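PDB 4JMF: probable chaperone from Pseudomonas aeruginosa, which probably serves as a class I type III secretion chaperone of the CesT family, binding an effector protein before its export. Local coordinates for residues A8-Q11 with L12-L16; L39-H42 with P43-H46; I101-Q104 with L105-V109. One frame throughout, in Å; residues are numbered along the deposited sequence.

Contact 1 of 3, residues A8-Q11 with L12-L16; sequences AIHQ and LFLAL
Ile9 and Phe13, one turn apart on the helix, lie side by side and point the same way, with the methyl CG2 of Ile9 3.8 Å from CE2 of the Phe13 ring. The ring also comes close to the backbone, its CD2 standing 3.3 Å from Ile9 O at an oblique angle. That oxygen already accepts the amide of Phe13, Ile9 O to Phe13 N being 2.9 Å. The beta-branched Ile9 suits this site because CG2 is anti to its backbone N (CG1 takes chi1 -63°), which turns one methyl to the ring.

On the exposed side, His10 and Leu14 cross obliquely. CD1 of Leu14 reaches CE1 of the His10 imidazole at 3.9 Å, while Leu14 CG rests 3.4 Å from His10 O. The amide end of Gln11 approaches the same methyl more loosely, and its OE1 is held by a hydrogen bond from Arg98 NE.

What sets these spacings is the run of i to i+4 backbone bonds, from Leu12 N to Ala8 O at 3.0 Å through Ala15 N to Gln11 O at 2.9 Å. Farther out, Leu12 packs on Ile101 and Leu39, and Phe13 on Leu30 and on an apolar side chain of the bound protein chain. Small Ala8 meets Leu93 and Ile101; Ala15 meets Arg98 and His102. The arrangement is that of the N-terminal alpha-helix of a CesT-family chaperone, its apolar face, with Ile9, Leu12 and Phe13, set against the sheet and helix 98-114, while His10 and Leu14 lie on the exposed side.

Contact 2 of 3, residues L39-H42 with P43-H46; sequences LAEH and PTDH
Glu41 reaches across the bend to the backbone of Asp45. CB sits 3.9 Å from His46 O. CG comes closer, 3.5 Å from His46 O, and also lies near Pro43 O. CD lies near Asp45 N. With CG anti to the backbone N (chi1 -174°) and the chain extended beyond it, the carboxylate is carried to the turn: OE2 accepts Asp45 N at 2.7 Å, on its anti lone pair, in an almost straight bond of 177°. OE2 also lies near Thr44 CA and CG2. A glutamate suits this place because it has the length to span the turn. Asp45 OD1 is only 4.2 Å from Glu41 OE2, a pair of like charges, but Asn2 ND2 donates to both oxygens and probably eases their repulsion.

Backbone bonds close the loop. His42 N donates to His46 O at 3.0 Å, from above the carbonyl plane, and Glu41 CA adds a CA-H...O contact to that oxygen. The peptide bond before Pro43 is cis, and the type II beta turn that follows, with His46 N bonded to Pro43 O, reverses the chain. His46 ND1 donates to Thr44 O at 3.1 Å, with the oxygen in the ring plane. Outside, Pro43 and His46 pack on Pro71 of the second subunit. The turn, with Asp45 at its left-handed third position, thus joins antiparallel strands 35-41 and 46-53 as a beta hairpin.

Contact 3 of 3, residues I101-Q104 with L105-V109; sequences IHHQ and LEQLV
His103 and Gln107 make the CH-pi contact of this stretch, CG of Gln107 lying over one face of the imidazole, 3.8 Å from its centroid and offset toward the rim. The amide follows the ring, their planes only 16° apart, and the bend of the glutamine at chi2 (-57°) brings it back to the ring, with Gln107 NE2 3.4 Å from His103 CE1. Both polar ends are engaged beyond the pair: His103 NE2 hydrogen-bonds Asp70 OD2, and Gln107 NE2 donates to the backbone of the bound partner protein.

A water links His102 and Glu106. The His102 ring and Glu106 carboxylate are turned 79° against each other, and the water sits 3.0 Å from His102 ND1 and 3.0 Å from Glu106 OE1, to which it donates. Glu106 OE2 hydrogen-bonds the backbone of the partner protein. Glutamate suits the site because it offers one oxygen to the water and one to the partner, while the imidazole of His102 offers a ring nitrogen to the water.

Backbone bonds carry the rest, Glu106 N to His102 O at 3.0 Å and Gln107 N to His103 O at 2.9 Å among them. Gln104 is long enough, when extended, to reach the sheet, where NE2 donates to Asn89 OD1 and Leu47 O. Apolar Ile101 and Leu105 pack on Met49, and Leu108 on Leu87. This is an alpha-helix laid across an antiparallel sheet, the alpha/beta arrangement of class I type III secretion chaperones, with the polar ends of Glu106 and Gln107 turned to the bound protein.

Overall arrangement
Helix 3-15, which carries contact 1, is the hub of the three. Its Leu12 CD2 lies 3.6 Å from Leu39 CD1 of contact 2, and its Leu12 CB packs 3.7 Å from Ile101 CD1 of contact 3. A further touch, Leu16 CD1 to Leu105 CD2 at 3.8 Å, extends the contact with helix 98-114. The centres of contacts 1 and 3 are about 12 Å apart, while contact 2 lies about 15 Å from each; contacts 2 and 3 approach within about 5 Å, nearest atoms, without touching. All three reach the bound partner protein, contact 3 with most residues, and contact 2 also meets the second chaperone subunit.

Contact 1 of 3, residues A8-Q11 with L12-L16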
loop_
_atom_site.group_PDB
_atom_site.type_symbol
_atom_site.label_atom_id
_atom_site.label_comp_id
_atom_site.label_asym_id
_atom_site.label_seq_id
_atom_site.Cartn_x
_atom_site.Cartn_y
_atom_site.Cartn_z
ATOM N N ALA B 8 -17.639 7.710 3.601
ATOM C CA ALA B 8 -16.833 7.251 2.465
ATOM C C ALA B 8 -17.542 6.143 1.685
ATOM O O ALA B 8 -17.563 6.153 0.443
ATOM C CB ALA B 8 -15.468 6.776 2.934
ATOM N N ILE B 9 -18.102 5.178 2.408
ATOM C CA ILE B 9 -18.870 4.115 1.772
ATOM C C ILE B 9 -20.022 4.734 0.957
ATOM O O ILE B 9 -20.254 4.368 -0.197
ATOM C CB ILE B 9 -19.423 3.115 2.812
ATOM C CG1 ILE B 9 -18.280 2.404 3.555
ATOM C CG2 ILE B 9 -20.344 2.090 2.145
ATOM C CD1 ILE B 9 -17.306 1.650 2.659
ATOM N N HIS B 10 -20.716 5.698 1.553
ATOM C CA HIS B 10 -21.803 6.394 0.851
ATOM C C HIS B 10 -21.339 6.978 -0.490
ATOM O O HIS B 10 -21.998 6.809 -1.538
ATOM C CB HIS B 10 -22.362 7.497 1.745
ATOM C CG HIS B 10 -23.618 8.131 1.226
ATOM N ND1 HIS B 10 -23.614 9.251 0.423
ATOM C CD2 HIS B 10 -24.921 7.817 1.424
ATOM C CE1 HIS B 10 -24.858 9.594 0.139
ATOM N NE2 HIS B 10 -25.669 8.740 0.732
ATOM N N GLN B 11 -20.191 7.642 -0.478
ATOM C CA GLN B 11 -19.639 8.203 -1.715
ATOM C C GLN B 11 -19.356 7.119 -2.746
ATOM O O GLN B 11 -19.647 7.302 -3.936
ATOM C CB GLN B 11 -18.364 9.014 -1.416
ATOM C CG GLN B 11 -18.637 10.224 -0.512
ATOM C CD GLN B 11 -19.560 11.244 -1.177
ATOM O OE1 GLN B 11 -19.379 11.581 -2.347
ATOM N NE2 GLN B 11 -20.568 11.725 -0.434
ATOM N N LEU B 12 -18.801 5.985 -2.303
ATOM C CA LEU B 12 -18.514 4.901 -3.240
ATOM C C LEU B 12 -19.791 4.389 -3.875
ATOM O O LEU B 12 -19.819 4.088 -5.070
ATOM C CB LEU B 12 -17.775 3.747 -2.557
ATOM C CG LEU B 12 -17.511 2.489 -3.397
ATOM C CD1 LEU B 12 -16.579 2.765 -4.591
ATOM C CD2 LEU B 12 -16.899 1.406 -2.518
ATOM N N PHE B 13 -20.853 4.285 -3.084
ATOM C CA PHE B 13 -22.099 3.759 -3.631
ATOM C C PHE B 13 -22.748 4.716 -4.638
ATOM O O PHE B 13 -23.395 4.276 -5.602
ATOM C CB PHE B 13 -23.040 3.328 -2.501
ATOM C CG PHE B 13 -22.744 1.937 -1.981
ATOM C CD1 PHE B 13 -23.715 0.945 -2.003
ATOM C CD2 PHE B 13 -21.468 1.611 -1.532
ATOM C CE1 PHE B 13 -23.432 -0.334 -1.542
ATOM C CE2 PHE B 13 -21.176 0.326 -1.072
ATOM C CZ PHE B 13 -22.154 -0.642 -1.078
ATOM N N LEU B 14 -22.551 6.017 -4.431
ATOM C CA LEU B 14 -22.951 7.013 -5.427
ATOM C C LEU B 14 -22.139 6.839 -6.695
ATOM O O LEU B 14 -22.682 6.877 -7.796
ATOM C CB LEU B 14 -22.731 8.426 -4.901
ATOM C CG LEU B 14 -23.538 8.861 -3.695
ATOM C CD1 LEU B 14 -23.238 10.332 -3.358
ATOM C CD2 LEU B 14 -25.021 8.657 -3.974
ATOM N N ALA B 15 -20.830 6.648 -6.534
ATOM C CA ALA B 15 -19.954 6.480 -7.685
ATOM C C ALA B 15 -20.317 5.237 -8.493
ATOM O O ALA B 15 -20.290 5.261 -9.720
ATOM C CB ALA B 15 -18.506 6.428 -7.246
ATOM N N LEU B 16 -20.672 4.152 -7.809
ATOM C CA LEU B 16 -20.994 2.900 -8.496
ATOM C C LEU B 16 -22.471 2.802 -8.867
ATOM O O LEU B 16 -22.895 1.802 -9.461
ATOM C CB LEU B 16 -20.645 1.713 -7.598
ATOM C CG LEU B 16 -19.182 1.609 -7.191
ATOM C CD1 LEU B 16 -19.035 0.534 -6.111
ATOM C CD2 LEU B 16 -18.343 1.277 -8.418
#

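Contact 2 of 3, residues L39-H42 with P43-H46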
loop_
_atom_site.group_PDB
_atom_site.type_symbol
_atom_site.label_atom_id
_atom_site.label_comp_id
_atom_site.label_asym_id
_atom_site.label_seq_id
_atom_site.Cartn_x
_atom_site.Cartn_y
_atom_site.Cartn_z
ATOM N N LEU B 39 -14.725 -4.663 1.587
ATOM C CA LEU B 39 -14.304 -3.349 2.049
ATOM C C LEU B 39 -14.416 -3.372 3.550
ATOM O O LEU B 39 -15.382 -3.913 4.087
ATOM C CB LEU B 39 -15.245 -2.259 1.530
ATOM C CG LEU B 39 -15.821 -2.422 0.129
ATOM C CD1 LEU B 39 -16.846 -1.303 -0.160
ATOM C CD2 LEU B 39 -14.728 -2.405 -0.878
ATOM N N ALA B 40 -13.440 -2.791 4.236
ATOM C CA ALA B 40 -13.512 -2.731 5.684
ATOM C C ALA B 40 -12.708 -1.554 6.161
ATOM O O ALA B 40 -11.778 -1.126 5.485
ATOM C CB ALA B 40 -12.957 -4.021 6.294
ATOM N N GLU B 41 -13.053 -1.032 7.329
ATOM C CA GLU B 41 -12.197 -0.045 7.959
ATOM C C GLU B 41 -11.054 -0.773 8.671
ATOM O O GLU B 41 -11.281 -1.488 9.645
ATOM C CB GLU B 41 -12.968 0.785 8.976
ATOM C CG GLU B 41 -12.110 1.907 9.535
ATOM C CD GLU B 41 -12.826 2.758 10.567
ATOM O OE1 GLU B 41 -13.908 2.354 11.059
ATOM O OE2 GLU B 41 -12.288 3.839 10.895
ATOM N N HIS B 42 -9.825 -0.585 8.202
ATOM C CA HIS B 42 -8.717 -1.375 8.741
ATOM C C HIS B 42 -7.390 -0.776 8.337
ATOM O O HIS B 42 -7.053 -0.775 7.156
ATOM C CB HIS B 42 -8.802 -2.815 8.224
ATOM C CG HIS B 42 -7.867 -3.761 8.912
ATOM N ND1 HIS B 42 -6.584 -3.998 8.465
ATOM C CD2 HIS B 42 -8.032 -4.540 10.010
ATOM C CE1 HIS B 42 -5.998 -4.886 9.253
ATOM N NE2 HIS B 42 -6.855 -5.230 10.198
ATOM N N PRO B 43 -6.646 -0.217 9.304
ATOM C CA PRO B 43 -7.062 0.004 10.694
ATOM C C PRO B 43 -8.003 1.179 10.721
ATOM O O PRO B 43 -8.455 1.623 9.653
ATOM C CB PRO B 43 -5.756 0.394 11.395
ATOM C CG PRO B 43 -4.939 1.055 10.292
ATOM C CD PRO B 43 -5.299 0.315 9.027
ATOM N N THR B 44 -8.301 1.671 11.917
ATOM C CA THR B 44 -9.137 2.848 12.082
ATOM C C THR B 44 -8.693 3.964 11.136
ATOM O O THR B 44 -7.489 4.184 10.936
ATOM C CB THR B 44 -9.094 3.305 13.541
ATOM O OG1 THR B 44 -9.525 2.210 14.350
ATOM C CG2 THR B 44 -10.037 4.486 13.784
ATOM N N ASP B 45 -9.678 4.615 10.515
ATOM C CA ASP B 45 -9.461 5.737 9.589
ATOM C C ASP B 45 -8.793 5.378 8.266
ATOM O O ASP B 45 -8.403 6.273 7.512
ATOM C CB ASP B 45 -8.712 6.889 10.274
ATOM C CG ASP B 45 -9.519 7.516 11.393
ATOM O OD1 ASP B 45 -10.733 7.754 11.194
ATOM O OD2 ASP B 45 -8.945 7.748 12.475
ATOM N N HIS B 46 -8.680 4.084 7.971
ATOM C CA HIS B 46 -8.258 3.653 6.631
ATOM C C HIS B 46 -9.284 2.718 6.009
ATOM O O HIS B 46 -9.996 2.005 6.715
ATOM C CB HIS B 46 -6.897 2.950 6.661
ATOM C CG HIS B 46 -5.772 3.819 7.121
ATOM N ND1 HIS B 46 -5.668 4.272 8.419
ATOM C CD2 HIS B 46 -4.690 4.301 6.464
ATOM C CE1 HIS B 46 -4.571 4.995 8.542
ATOM N NE2 HIS B 46 -3.967 5.040 7.369
#

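Contact 3 of 3, residues I101-Q104 with L105-V109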
loop_
_atom_site.group_PDB
_atom_site.type_symbol
_atom_site.label_atom_id
_atom_site.label_comp_id
_atom_site.label_asym_id
_atom_site.label_seq_id
_atom_site.Cartn_x
_atom_site.Cartn_y
_atom_site.Cartn_z
ATOM N N ILE B 101 -12.170 7.203 -4.084
ATOM C CA ILE B 101 -12.623 5.901 -3.609
ATOM C C ILE B 101 -12.991 5.006 -4.797
ATOM O O ILE B 101 -12.645 3.814 -4.828
ATOM C CB ILE B 101 -13.727 6.009 -2.514
ATOM C CG1 ILE B 101 -13.942 4.667 -1.814
ATOM C CG2 ILE B 101 -15.058 6.522 -3.075
ATOM C CD1 ILE B 101 -14.868 4.774 -0.585
ATOM N N HIS B 102 -13.626 5.606 -5.802
ATOM C CA HIS B 102 -13.915 4.912 -7.053
ATOM C C HIS B 102 -12.602 4.406 -7.655
ATOM O O HIS B 102 -12.491 3.246 -8.050
ATOM C CB HIS B 102 -14.641 5.865 -8.012
ATOM C CG HIS B 102 -15.039 5.243 -9.318
ATOM N ND1 HIS B 102 -14.243 5.304 -10.444
ATOM C CD2 HIS B 102 -16.162 4.580 -9.685
ATOM C CE1 HIS B 102 -14.853 4.689 -11.443
ATOM N NE2 HIS B 102 -16.017 4.240 -11.009
ATOM N N HIS B 103 -11.603 5.278 -7.707
ATOM C CA HIS B 103 -10.293 4.910 -8.249
ATOM C C HIS B 103 -9.650 3.745 -7.490
ATOM O O HIS B 103 -9.053 2.849 -8.104
ATOM C CB HIS B 103 -9.363 6.123 -8.261
ATOM C CG HIS B 103 -8.043 5.869 -8.918
ATOM N ND1 HIS B 103 -7.881 5.859 -10.286
ATOM C CD2 HIS B 103 -6.820 5.610 -8.393
ATOM C CE1 HIS B 103 -6.615 5.614 -10.579
ATOM N NE2 HIS B 103 -5.950 5.456 -9.450
ATOM N N GLN B 104 -9.764 3.750 -6.163
ATOM C CA GLN B 104 -9.187 2.666 -5.359
ATOM C C GLN B 104 -9.753 1.315 -5.755
ATOM O O GLN B 104 -9.010 0.343 -5.930
ATOM C CB GLN B 104 -9.414 2.884 -3.862
ATOM C CG GLN B 104 -8.673 1.859 -2.992
ATOM C CD GLN B 104 -8.942 2.027 -1.506
ATOM O OE1 GLN B 104 -9.536 3.022 -1.076
ATOM N NE2 GLN B 104 -8.494 1.048 -0.702
ATOM N N LEU B 105 -11.072 1.237 -5.883
ATOM C CA LEU B 105 -11.696 -0.028 -6.246
ATOM C C LEU B 105 -11.301 -0.423 -7.669
ATOM O O LEU B 105 -11.037 -1.599 -7.948
ATOM C CB LEU B 105 -13.222 0.055 -6.103
ATOM C CG LEU B 105 -14.023 -1.199 -6.479
ATOM C CD1 LEU B 105 -13.639 -2.394 -5.584
ATOM C CD2 LEU B 105 -15.532 -0.924 -6.382
ATOM N N GLU B 106 -11.242 0.561 -8.560
ATOM C CA GLU B 106 -10.951 0.286 -9.958
ATOM C C GLU B 106 -9.562 -0.299 -10.128
ATOM O O GLU B 106 -9.379 -1.240 -10.906
ATOM C CB GLU B 106 -11.080 1.560 -10.793
ATOM C CG GLU B 106 -11.061 1.313 -12.301
ATOM C CD GLU B 106 -11.864 2.363 -13.048
ATOM O OE1 GLU B 106 -11.389 3.521 -13.164
ATOM O OE2 GLU B 106 -12.981 2.027 -13.512
ATOM N N GLN B 107 -8.590 0.243 -9.399
ATOM C CA GLN B 107 -7.225 -0.280 -9.483
ATOM C C GLN B 107 -7.139 -1.694 -8.907
ATOM O O GLN B 107 -6.386 -2.532 -9.415
ATOM C CB GLN B 107 -6.234 0.661 -8.793
ATOM C CG GLN B 107 -6.120 2.025 -9.460
ATOM C CD GLN B 107 -5.733 1.905 -10.921
ATOM O OE1 GLN B 107 -4.675 1.361 -11.253
ATOM N NE2 GLN B 107 -6.596 2.404 -11.807
ATOM N N LEU B 108 -7.916 -1.964 -7.856
ATOM C CA LEU B 108 -7.987 -3.318 -7.307
ATOM C C LEU B 108 -8.500 -4.268 -8.384
ATOM O O LEU B 108 -7.859 -5.278 -8.703
ATOM C CB LEU B 108 -8.916 -3.377 -6.090
ATOM C CG LEU B 108 -9.045 -4.771 -5.464
ATOM C CD1 LEU B 108 -7.687 -5.276 -4.959
ATOM C CD2 LEU B 108 -10.087 -4.788 -4.340
ATOM N N VAL B 109 -9.657 -3.938 -8.950
ATOM C CA VAL B 109 -10.264 -4.782 -9.974
ATOM C C VAL B 109 -9.402 -4.902 -11.235
ATOM O O VAL B 109 -9.316 -5.979 -11.834
ATOM C CB VAL B 109 -11.697 -4.323 -10.299
ATOM C CG1 VAL B 109 -12.267 -5.146 -11.436
ATOM C CG2 VAL B 109 -12.568 -4.496 -9.065
HETATM O O HOH W 1 -11.365 5.686 -11.153
#